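Local coordinates for putative iron-uptake ABC transport system,periplasmic iron-binding protein (Campylobacter jejuni, PDB 3E13) that binds ferric iron and, as a periplasmic solute-binding protein, probably delivers it to an ABC transporter for uptake into the cell, at residues F130-M136 / V167-T173; Y80-P86 / P274-D278; S2-S8 / I28-Q34. All blocks are in the same frame, centred on the assembly; numbering follows the deposited sequence.

Contact 1: residues F130-M136 / V167-T173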
loop_
_atom_site.group_PDB
_atom_site.type_symbol
_atom_site.label_atom_id
_atom_site.label_comp_id
_atom_site.label_asym_id
_atom_site.label_seq_id
_atom_site.Cartn_x
_atom_site.Cartn_y
_atom_site.Cartn_z
ATOM N N PHE A 130 -0.549 -17.531 -19.358
ATOM C CA PHE A 130 0.535 -16.778 -18.739
ATOM C C PHE A 130 1.362 -17.605 -17.770
ATOM O O PHE A 130 2.162 -17.056 -17.001
ATOM C CB PHE A 130 -0.025 -15.519 -18.047
ATOM C CG PHE A 130 -0.732 -14.599 -18.991
ATOM C CD1 PHE A 130 -0.019 -13.922 -19.957
ATOM C CD2 PHE A 130 -2.110 -14.472 -18.978
ATOM C CE1 PHE A 130 -0.653 -13.059 -20.870
ATOM C CE2 PHE A 130 -2.737 -13.610 -19.876
ATOM C CZ PHE A 130 -2.004 -12.900 -20.799
ATOM N N LYS A 131 1.238 -18.939 -17.829
ATOM C CA LYS A 131 2.061 -19.788 -16.960
ATOM C C LYS A 131 3.541 -19.515 -17.176
ATOM O O LYS A 131 4.024 -19.501 -18.328
ATOM C CB LYS A 131 1.762 -21.285 -17.194
ATOM C CG LYS A 131 2.440 -22.179 -16.178
ATOM C CD LYS A 131 1.929 -23.612 -16.207
ATOM C CE LYS A 131 2.758 -24.532 -15.283
ATOM N NZ LYS A 131 2.124 -25.899 -15.012
ATOM N N GLY A 132 4.242 -19.266 -16.069
ATOM C CA GLY A 132 5.664 -18.989 -16.055
ATOM C C GLY A 132 6.040 -17.567 -16.398
ATOM O O GLY A 132 7.224 -17.244 -16.518
ATOM N N GLU A 133 5.034 -16.720 -16.535
ATOM C CA GLU A 133 5.251 -15.368 -17.072
ATOM C C GLU A 133 4.958 -14.256 -16.061
ATOM O O GLU A 133 5.208 -13.079 -16.370
ATOM C CB GLU A 133 4.400 -15.143 -18.328
ATOM C CG GLU A 133 4.820 -16.003 -19.525
ATOM C CD GLU A 133 3.952 -15.748 -20.763
ATOM O OE1 GLU A 133 4.243 -16.265 -21.875
ATOM O OE2 GLU A 133 2.974 -14.992 -20.637
ATOM N N ILE A 134 4.506 -14.626 -14.879
ATOM C CA ILE A 134 4.069 -13.654 -13.852
ATOM C C ILE A 134 5.012 -13.698 -12.668
ATOM O O ILE A 134 5.462 -14.773 -12.282
ATOM C CB ILE A 134 2.660 -14.016 -13.357
ATOM C CG1 ILE A 134 1.693 -14.233 -14.517
ATOM C CG2 ILE A 134 2.135 -12.971 -12.361
ATOM C CD1 ILE A 134 1.515 -13.094 -15.325
ATOM N N VAL A 135 5.281 -12.550 -12.026
ATOM C CA VAL A 135 5.912 -12.528 -10.711
ATOM C C VAL A 135 5.075 -11.674 -9.733
ATOM O O VAL A 135 4.507 -10.643 -10.107
ATOM C CB VAL A 135 7.396 -12.028 -10.741
ATOM C CG1 VAL A 135 8.295 -13.095 -11.383
ATOM C CG2 VAL A 135 7.539 -10.737 -11.527
ATOM N N MET A 136 5.046 -12.113 -8.484
ATOM C CA MET A 136 4.362 -11.433 -7.420
ATOM C C MET A 136 5.077 -11.798 -6.152
ATOM O O MET A 136 5.554 -12.919 -6.009
ATOM C CB MET A 136 2.900 -11.860 -7.339
ATOM C CG MET A 136 2.087 -11.022 -6.344
ATOM S SD MET A 136 0.315 -11.421 -6.391
ATOM C CE MET A 136 0.222 -12.649 -5.143
ATOM N N VAL A 167 -2.582 -17.902 -10.084
ATOM C CA VAL A 167 -1.424 -17.054 -9.867
ATOM C C VAL A 167 -0.241 -17.863 -9.329
ATOM O O VAL A 167 0.876 -17.780 -9.868
ATOM C CB VAL A 167 -1.778 -15.898 -8.932
ATOM C CG1 VAL A 167 -0.524 -15.182 -8.451
ATOM C CG2 VAL A 167 -2.696 -14.902 -9.693
ATOM N N LEU A 168 -0.489 -18.708 -8.339
ATOM C CA LEU A 168 0.558 -19.547 -7.765
ATOM C C LEU A 168 1.164 -20.410 -8.861
ATOM O O LEU A 168 2.394 -20.512 -8.985
ATOM C CB LEU A 168 0.028 -20.445 -6.683
ATOM C CG LEU A 168 1.071 -21.299 -5.953
ATOM C CD1 LEU A 168 2.174 -20.441 -5.377
ATOM C CD2 LEU A 168 0.340 -22.091 -4.863
ATOM N N GLU A 169 0.317 -21.047 -9.648
ATOM C CA GLU A 169 0.782 -21.955 -10.689
ATOM C C GLU A 169 1.599 -21.230 -11.748
ATOM O O GLU A 169 2.521 -21.803 -12.317
ATOM C CB GLU A 169 -0.399 -22.691 -11.337
ATOM C CG GLU A 169 0.054 -23.513 -12.545
ATOM C CD GLU A 169 -0.890 -24.628 -12.953
ATOM O OE1 GLU A 169 -2.067 -24.647 -12.510
ATOM O OE2 GLU A 169 -0.417 -25.479 -13.751
ATOM N N ASN A 170 1.244 -19.972 -12.012
ATOM C CA ASN A 170 1.853 -19.168 -13.050
ATOM C C ASN A 170 3.141 -18.467 -12.691
ATOM O O ASN A 170 3.773 -17.927 -13.571
ATOM C CB ASN A 170 0.855 -18.082 -13.506
ATOM C CG ASN A 170 -0.279 -18.609 -14.359
ATOM O OD1 ASN A 170 -1.223 -17.831 -14.702
ATOM N ND2 ASN A 170 -0.215 -19.879 -14.771
ATOM N N LEU A 171 3.546 -18.436 -11.424
ATOM C CA LEU A 171 4.716 -17.688 -11.045
ATOM C C LEU A 171 5.947 -18.165 -11.787
ATOM O O LEU A 171 6.208 -19.359 -11.881
ATOM C CB LEU A 171 4.949 -17.757 -9.554
ATOM C CG LEU A 171 3.853 -17.208 -8.645
ATOM C CD1 LEU A 171 4.269 -17.373 -7.274
ATOM C CD2 LEU A 171 3.620 -15.730 -9.004
ATOM N N ALA A 172 6.708 -17.226 -12.330
ATOM C CA ALA A 172 7.984 -17.558 -12.954
ATOM C C ALA A 172 8.975 -18.114 -11.932
ATOM O O ALA A 172 9.814 -18.942 -12.296
ATOM C CB ALA A 172 8.577 -16.349 -13.643
ATOM N N THR A 173 8.919 -17.602 -10.711
ATOM C CA THR A 173 9.772 -17.996 -9.590
ATOM C C THR A 173 8.959 -17.935 -8.317
ATOM O O THR A 173 7.992 -17.206 -8.235
ATOM C CB THR A 173 11.021 -17.050 -9.424
ATOM O OG1 THR A 173 10.600 -15.732 -8.997
ATOM C CG2 THR A 173 11.786 -16.837 -10.723
HETATM O O HOH W 1 7.195 -14.461 -7.899
#
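Two backbone hydrogen bonds, running in opposite senses, tie residues 130-136 to residues 167-173. Gly132 N donates to Asn170 O at 2.9 Å, with a rather bent angle of 132° at the hydrogen, and Ala172 N donates to Ile134 O at 2.8 Å in a much straighter bond. Ile134 and Leu171 form a single beta bridge, and Ile134 O also receives a CA-H...O contact from Leu171 CA at 3.3 Å. Gly132 is the third residue of a type II turn from Phe130 to Glu133, closed by Glu133 N to Phe130 O at 2.9 Å; its positive phi favours glycine. Helix 157-170 thus ends against the turn that leads into strand 134-135, whose other edge pairs in parallel with strand 193-197 of the mixed sheet, Val135 bonding to the backbone of Phe193 and Val195. Further along, a water accepts from Met136 N at 3.2 Å and donates to Thr173 O at 2.9 Å, bridging the two segments where direct pairing has stopped; the hydroxyl of Thr173 turns to Gln185 instead. At the exposed end, the extended side chain of Lys131 reaches a salt bridge, Lys131 NZ to Glu169 OE2 at 2.9 Å. Apolar contacts accompany these bonds: Val135 CG1 lies 4.0 Å from Ala172 CB, while Met136 meets the helix end through Met136 CE, 4.2 Å from Val167 CG1, and through Met136 CB, 4.3 Å from Leu171 CD2.

Contact 2: residues Y80-P86 / P274-D278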
loop_
_atom_site.group_PDB
_atom_site.type_symbol
_atom_site.label_atom_id
_atom_site.label_comp_id
_atom_site.label_asym_id
_atom_site.label_seq_id
_atom_site.Cartn_x
_atom_site.Cartn_y
_atom_site.Cartn_z
ATOM N N TYR A 80 -9.529 19.052 11.190
ATOM C CA TYR A 80 -8.512 19.139 10.165
ATOM C C TYR A 80 -8.549 17.872 9.301
ATOM O O TYR A 80 -8.647 17.947 8.063
ATOM C CB TYR A 80 -7.130 19.370 10.759
ATOM C CG TYR A 80 -6.127 19.785 9.719
ATOM C CD1 TYR A 80 -5.289 18.849 9.091
ATOM C CD2 TYR A 80 -6.036 21.112 9.285
ATOM C CE1 TYR A 80 -4.427 19.202 8.100
ATOM C CE2 TYR A 80 -5.131 21.463 8.327
ATOM C CZ TYR A 80 -4.365 20.513 7.686
ATOM O OH TYR A 80 -3.453 20.858 6.742
ATOM N N LEU A 81 -8.494 16.697 9.948
ATOM C CA LEU A 81 -8.521 15.451 9.199
ATOM C C LEU A 81 -9.834 15.273 8.424
ATOM O O LEU A 81 -9.833 14.745 7.296
ATOM C CB LEU A 81 -8.286 14.249 10.146
ATOM C CG LEU A 81 -6.970 14.163 10.892
ATOM C CD1 LEU A 81 -6.971 12.945 11.807
ATOM C CD2 LEU A 81 -5.749 14.035 9.895
ATOM N N GLU A 82 -10.960 15.697 9.002
ATOM C CA GLU A 82 -12.237 15.468 8.391
ATOM C C GLU A 82 -12.421 16.438 7.227
ATOM O O GLU A 82 -13.106 16.141 6.273
ATOM C CB GLU A 82 -13.390 15.572 9.425
ATOM C CG GLU A 82 -13.268 14.433 10.432
ATOM C CD GLU A 82 -14.218 14.519 11.583
ATOM O OE1 GLU A 82 -14.168 13.605 12.401
ATOM O OE2 GLU A 82 -15.033 15.462 11.642
ATOM N N GLU A 83 -11.778 17.575 7.285
ATOM C CA GLU A 83 -11.928 18.546 6.177
ATOM C C GLU A 83 -11.160 18.104 4.949
ATOM O O GLU A 83 -11.593 18.289 3.789
ATOM C CB GLU A 83 -11.478 19.925 6.599
ATOM C CG GLU A 83 -11.634 20.957 5.459
ATOM C CD GLU A 83 -11.837 22.351 5.926
ATOM O OE1 GLU A 83 -12.505 22.539 6.973
ATOM O OE2 GLU A 83 -11.291 23.266 5.253
ATOM N N PHE A 84 -10.017 17.512 5.178
ATOM C CA PHE A 84 -9.121 17.246 4.072
ATOM C C PHE A 84 -9.077 15.790 3.621
ATOM O O PHE A 84 -8.577 15.511 2.534
ATOM C CB PHE A 84 -7.727 17.808 4.371
ATOM C CG PHE A 84 -7.704 19.302 4.425
ATOM C CD1 PHE A 84 -7.386 19.982 5.585
ATOM C CD2 PHE A 84 -8.060 20.025 3.307
ATOM C CE1 PHE A 84 -7.438 21.368 5.640
ATOM C CE2 PHE A 84 -8.062 21.367 3.345
ATOM C CZ PHE A 84 -7.775 22.052 4.514
ATOM N N ILE A 85 -9.525 14.862 4.453
ATOM C CA ILE A 85 -9.651 13.450 4.025
ATOM C C ILE A 85 -11.108 13.194 3.684
ATOM O O ILE A 85 -11.975 13.348 4.550
ATOM C CB ILE A 85 -9.185 12.463 5.131
ATOM C CG1 ILE A 85 -7.781 12.815 5.621
ATOM C CG2 ILE A 85 -9.276 11.042 4.610
ATOM C CD1 ILE A 85 -7.273 11.873 6.767
ATOM N N PRO A 86 -11.391 12.759 2.463
ATOM C CA PRO A 86 -12.741 12.340 2.115
ATOM C C PRO A 86 -13.210 11.208 3.010
ATOM O O PRO A 86 -12.392 10.345 3.399
ATOM C CB PRO A 86 -12.612 11.876 0.640
ATOM C CG PRO A 86 -11.437 12.421 0.157
ATOM C CD PRO A 86 -10.475 12.620 1.333
ATOM N N PRO A 274 -1.558 11.930 -3.414
ATOM C CA PRO A 274 -2.040 12.621 -2.206
ATOM C C PRO A 274 -3.486 12.318 -1.900
ATOM O O PRO A 274 -4.297 12.063 -2.814
ATOM C CB PRO A 274 -1.940 14.101 -2.568
ATOM C CG PRO A 274 -2.007 14.114 -4.067
ATOM C CD PRO A 274 -1.296 12.871 -4.521
ATOM N N ILE A 275 -3.847 12.433 -0.627
ATOM C CA ILE A 275 -5.255 12.402 -0.238
ATOM C C ILE A 275 -5.901 13.754 -0.507
ATOM O O ILE A 275 -7.032 13.805 -0.976
ATOM C CB ILE A 275 -5.378 12.021 1.236
ATOM C CG1 ILE A 275 -4.872 10.606 1.398
ATOM C CG2 ILE A 275 -6.813 12.192 1.754
ATOM C CD1 ILE A 275 -5.670 9.528 0.754
ATOM N N ARG A 276 -5.197 14.831 -0.237
ATOM C CA ARG A 276 -5.783 16.155 -0.431
ATOM C C ARG A 276 -6.038 16.387 -1.889
ATOM O O ARG A 276 -5.207 16.026 -2.748
ATOM C CB ARG A 276 -4.827 17.240 0.057
ATOM C CG ARG A 276 -4.520 17.309 1.495
ATOM C CD ARG A 276 -3.557 18.413 1.832
ATOM N NE ARG A 276 -4.168 19.745 1.617
ATOM C CZ ARG A 276 -4.440 20.647 2.566
ATOM N NH1 ARG A 276 -4.190 20.410 3.844
ATOM N NH2 ARG A 276 -4.972 21.825 2.191
ATOM N N ASN A 277 -7.149 17.102 -2.165
ATOM C CA ASN A 277 -7.541 17.393 -3.517
ATOM C C ASN A 277 -7.016 18.715 -4.063
ATOM O O ASN A 277 -7.358 19.101 -5.196
ATOM C CB ASN A 277 -9.050 17.304 -3.730
ATOM C CG ASN A 277 -9.844 18.423 -3.044
ATOM O OD1 ASN A 277 -9.299 19.373 -2.493
ATOM N ND2 ASN A 277 -11.171 18.287 -3.085
ATOM N N ASP A 278 -6.151 19.364 -3.314
ATOM C CA ASP A 278 -5.528 20.630 -3.710
ATOM C C ASP A 278 -3.983 20.570 -3.815
ATOM O O ASP A 278 -3.296 21.589 -3.809
ATOM C CB ASP A 278 -5.987 21.738 -2.750
ATOM C CG ASP A 278 -5.474 21.550 -1.360
ATOM O OD1 ASP A 278 -5.685 22.441 -0.512
ATOM O OD2 ASP A 278 -4.824 20.523 -1.066
HETATM O O HOH W 2 -8.961 17.283 0.270
#
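Following strand 273-274, the chain turns at Ile275, whose CA-CB bond points toward the end of helix 79-84. Ile275 CG2 sits 3.7 Å from Pro86 CD and 3.9 Å from Ile85 CG2, packing on the residues where the chain leaves the helix, Ile85 being the first with non-helical backbone angles. Strand 97-109 backs the same isoleucine through Ala98 and Lys101. Next, Arg276 sends its side chain along the helix end and lays its guanidinium flat on the Phe84 ring, with centres 3.8 Å apart and planes inclined by 23°. Arg276 CZ stands 14° off the normal of the Phe84 ring, a cation-pi stack over the face, and Arg276 NH2 comes within 3.3 Å of Phe84 CE2. On the guanidinium edge, Arg276 NH1 is 3.0 Å from Tyr80 OH and donates to the carbonyl of Leu258. Asn277 joins in through its backbone: a water accepts from Asn277 N at 3.0 Å and donates to Phe84 O at 2.9 Å. Asp278 then folds back on Arg276 in a two-pronged salt bridge, Asp278 OD2 taking Arg276 NE at 2.9 Å and Asp278 OD1 taking Arg276 NH2 at 2.9 Å. The guanidinium is therefore held in its plane by the carboxylate and Leu258, while its flat face is given to the aromatic ring. The positive charge is balanced within its own loop, yet still links that loop to a helix nearly 200 residues earlier in the chain.

Contact 3: residues S2-S8 / I28-Q34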
loop_
_atom_site.group_PDB
_atom_site.type_symbol
_atom_site.label_atom_id
_atom_site.label_comp_id
_atom_site.label_asym_id
_atom_site.label_seq_id
_atom_site.Cartn_x
_atom_site.Cartn_y
_atom_site.Cartn_z
ATOM N N SER A 2 6.554 16.542 24.000
ATOM C CA SER A 2 7.989 16.155 24.248
ATOM C C SER A 2 8.515 14.905 23.527
ATOM O O SER A 2 9.531 15.028 22.885
ATOM C CB SER A 2 8.337 16.108 25.720
ATOM O OG SER A 2 9.748 16.284 25.859
ATOM N N GLU A 3 7.873 13.726 23.664
ATOM C CA GLU A 3 8.205 12.544 22.852
ATOM C C GLU A 3 6.929 12.057 22.102
ATOM O O GLU A 3 5.778 12.323 22.507
ATOM C CB GLU A 3 8.730 11.394 23.733
ATOM C CG GLU A 3 10.240 11.322 24.000
ATOM C CD GLU A 3 10.665 9.948 24.510
ATOM O OE1 GLU A 3 9.826 9.341 25.219
ATOM O OE2 GLU A 3 11.798 9.455 24.200
ATOM N N LEU A 4 7.154 11.359 21.000
ATOM C CA LEU A 4 6.073 10.722 20.218
ATOM C C LEU A 4 6.602 9.400 19.694
ATOM O O LEU A 4 7.621 9.353 19.066
ATOM C CB LEU A 4 5.598 11.624 19.063
ATOM C CG LEU A 4 4.519 10.938 18.213
ATOM C CD1 LEU A 4 3.182 10.859 18.938
ATOM C CD2 LEU A 4 4.386 11.727 16.916
ATOM N N ASN A 5 5.927 8.303 20.031
ATOM C CA ASN A 5 6.372 6.972 19.680
ATOM C C ASN A 5 5.586 6.390 18.494
ATOM O O ASN A 5 4.382 6.175 18.611
ATOM C CB ASN A 5 6.222 6.094 20.916
ATOM C CG ASN A 5 7.138 6.571 22.071
ATOM O OD1 ASN A 5 8.328 6.813 21.844
ATOM N ND2 ASN A 5 6.596 6.706 23.263
ATOM N N ILE A 6 6.246 6.249 17.346
ATOM C CA ILE A 6 5.616 5.779 16.120
ATOM C C ILE A 6 6.061 4.356 15.815
ATOM O O ILE A 6 7.260 4.102 15.753
ATOM C CB ILE A 6 6.012 6.697 14.956
ATOM C CG1 ILE A 6 5.510 8.108 15.248
ATOM C CG2 ILE A 6 5.513 6.113 13.627
ATOM C CD1 ILE A 6 5.715 9.126 14.123
ATOM N N TYR A 7 5.096 3.462 15.648
ATOM C CA TYR A 7 5.293 2.122 15.120
ATOM C C TYR A 7 4.825 2.171 13.652
ATOM O O TYR A 7 3.661 2.389 13.403
ATOM C CB TYR A 7 4.428 1.115 15.892
ATOM C CG TYR A 7 4.967 0.650 17.241
ATOM C CD1 TYR A 7 5.921 1.356 17.926
ATOM C CD2 TYR A 7 4.400 -0.424 17.863
ATOM C CE1 TYR A 7 6.381 0.933 19.220
ATOM C CE2 TYR A 7 4.840 -0.863 19.123
ATOM C CZ TYR A 7 5.806 -0.169 19.799
ATOM O OH TYR A 7 6.188 -0.582 21.076
ATOM N N SER A 8 5.741 1.959 12.719
ATOM C CA SER A 8 5.477 2.133 11.303
ATOM C C SER A 8 5.833 0.954 10.443
ATOM O O SER A 8 6.945 0.432 10.516
ATOM C CB SER A 8 6.208 3.354 10.777
ATOM O OG SER A 8 5.985 3.461 9.358
ATOM N N ILE A 28 8.980 18.344 19.280
ATOM C CA ILE A 28 8.687 17.004 19.796
ATOM C C ILE A 28 9.670 16.018 19.214
ATOM O O ILE A 28 9.890 16.000 17.996
ATOM C CB ILE A 28 7.234 16.569 19.389
ATOM C CG1 ILE A 28 6.181 17.455 20.035
ATOM C CG2 ILE A 28 6.987 15.093 19.771
ATOM C CD1 ILE A 28 4.810 17.349 19.415
ATOM N N LYS A 29 10.270 15.167 20.043
ATOM C CA LYS A 29 11.169 14.141 19.561
ATOM C C LYS A 29 10.386 12.904 19.170
ATOM O O LYS A 29 9.624 12.384 19.984
ATOM C CB LYS A 29 12.172 13.744 20.654
ATOM C CG LYS A 29 13.196 12.679 20.220
ATOM C CD LYS A 29 14.194 13.243 19.239
ATOM C CE LYS A 29 15.090 12.180 18.622
ATOM N NZ LYS A 29 14.521 11.697 17.324
ATOM N N VAL A 30 10.605 12.426 17.946
ATOM C CA VAL A 30 9.939 11.218 17.445
ATOM C C VAL A 30 10.866 10.013 17.611
ATOM O O VAL A 30 12.030 10.074 17.262
ATOM C CB VAL A 30 9.573 11.355 15.988
ATOM C CG1 VAL A 30 9.024 10.060 15.420
ATOM C CG2 VAL A 30 8.583 12.459 15.841
ATOM N N ASN A 31 10.348 8.964 18.239
ATOM C CA ASN A 31 10.997 7.655 18.324
ATOM C C ASN A 31 10.312 6.773 17.279
ATOM O O ASN A 31 9.150 6.422 17.464
ATOM C CB ASN A 31 10.804 7.061 19.716
ATOM C CG ASN A 31 11.414 7.913 20.790
ATOM O OD1 ASN A 31 12.498 8.392 20.598
ATOM N ND2 ASN A 31 10.707 8.128 21.916
ATOM N N HIS A 32 11.016 6.467 16.203
ATOM C CA HIS A 32 10.444 5.803 15.047
ATOM C C HIS A 32 10.886 4.349 15.047
ATOM O O HIS A 32 12.088 4.054 14.985
ATOM C CB HIS A 32 10.913 6.523 13.784
ATOM C CG HIS A 32 10.272 6.035 12.513
ATOM N ND1 HIS A 32 11.007 5.532 11.470
ATOM C CD2 HIS A 32 8.989 6.049 12.086
ATOM C CE1 HIS A 32 10.204 5.200 10.474
ATOM N NE2 HIS A 32 8.974 5.523 10.812
ATOM N N THR A 33 9.915 3.436 15.171
ATOM C CA THR A 33 10.171 1.998 15.115
ATOM C C THR A 33 9.560 1.428 13.835
ATOM O O THR A 33 8.375 1.513 13.654
ATOM C CB THR A 33 9.535 1.360 16.344
ATOM O OG1 THR A 33 10.256 1.742 17.532
ATOM C CG2 THR A 33 9.678 -0.139 16.317
ATOM N N GLN A 34 10.377 0.846 12.963
ATOM C CA GLN A 34 9.918 0.269 11.699
ATOM C C GLN A 34 10.068 -1.244 11.763
ATOM O O GLN A 34 11.121 -1.757 12.139
ATOM C CB GLN A 34 10.718 0.821 10.542
ATOM C CG GLN A 34 10.290 0.330 9.181
ATOM C CD GLN A 34 11.053 1.005 8.056
ATOM O OE1 GLN A 34 11.125 2.248 8.000
ATOM N NE2 GLN A 34 11.638 0.201 7.173
HETATM O O HOH W 3 6.965 5.733 8.547
#
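Main-chain hydrogen bonds dominate the pairing of strands 3-8 and 29-34, which run parallel with an angle of 20° between their directions. Residues 2-8 bond from alternate positions: Leu4 N to Lys29 O (2.9 Å), Ile6 N to Asn31 O (2.9 Å) and Ser8 N to Thr33 O (2.8 Å), while Ser2, Leu4 and Ile6 offer their carbonyls to Lys29, Asn31 and Thr33. Asn5 and Tyr7 bond their backbones to strand 55-58 instead, placing strand 3-8 between two parallel neighbours. Side-chain polar contacts lie on the face of Glu3, Asn5 and Asn31, where Asn31 ND2 donates both to Glu3 OE2 (2.9 Å) and to Asn5 OD1 (2.7 Å). Apolar packing occupies the other face: Ile6 CD1 meets Val30 CG1 at 3.7 Å and Leu4 CB meets Ile28 CG2 at 3.8 Å, with helix 247-257 covering Leu4, Ile6 and Ile28. On this face, too, a water joins Ser8 OG (2.6 Å) to His32 NE2 (3.0 Å); Ser8 OG is also hydrogen-bonded to Arg10 N. With helix 14-26 connecting the strands, this is the beta-alpha-beta unit that opens the periplasmic binding protein fold; the C-terminal ends of its strands lead toward the iron ligands His11 and Tyr12.

How the contacts relate
The three contacts do not touch one another. Contacts 2 and 3 lie about 23 Å apart between centres, their nearest atoms about 13 Å apart, whereas contact 1 is about 38 Å from contact 2 and about 40 Å from contact 3 between centres, across the chain's centre from both. Contacts 1 and 3 nevertheless reach the same mixed sheet. Along the chain, contact 3 closes first, and contact 1 is nested inside the loop closed by contact 2. The iron lies between these distant regions: the Gln34 side chain of contact 3 is about 10 Å from it and the Met136 side chain of contact 1 about 13 Å, while the Ile275 side chain of contact 2 is about 12 Å from that of the iron ligand Tyr199.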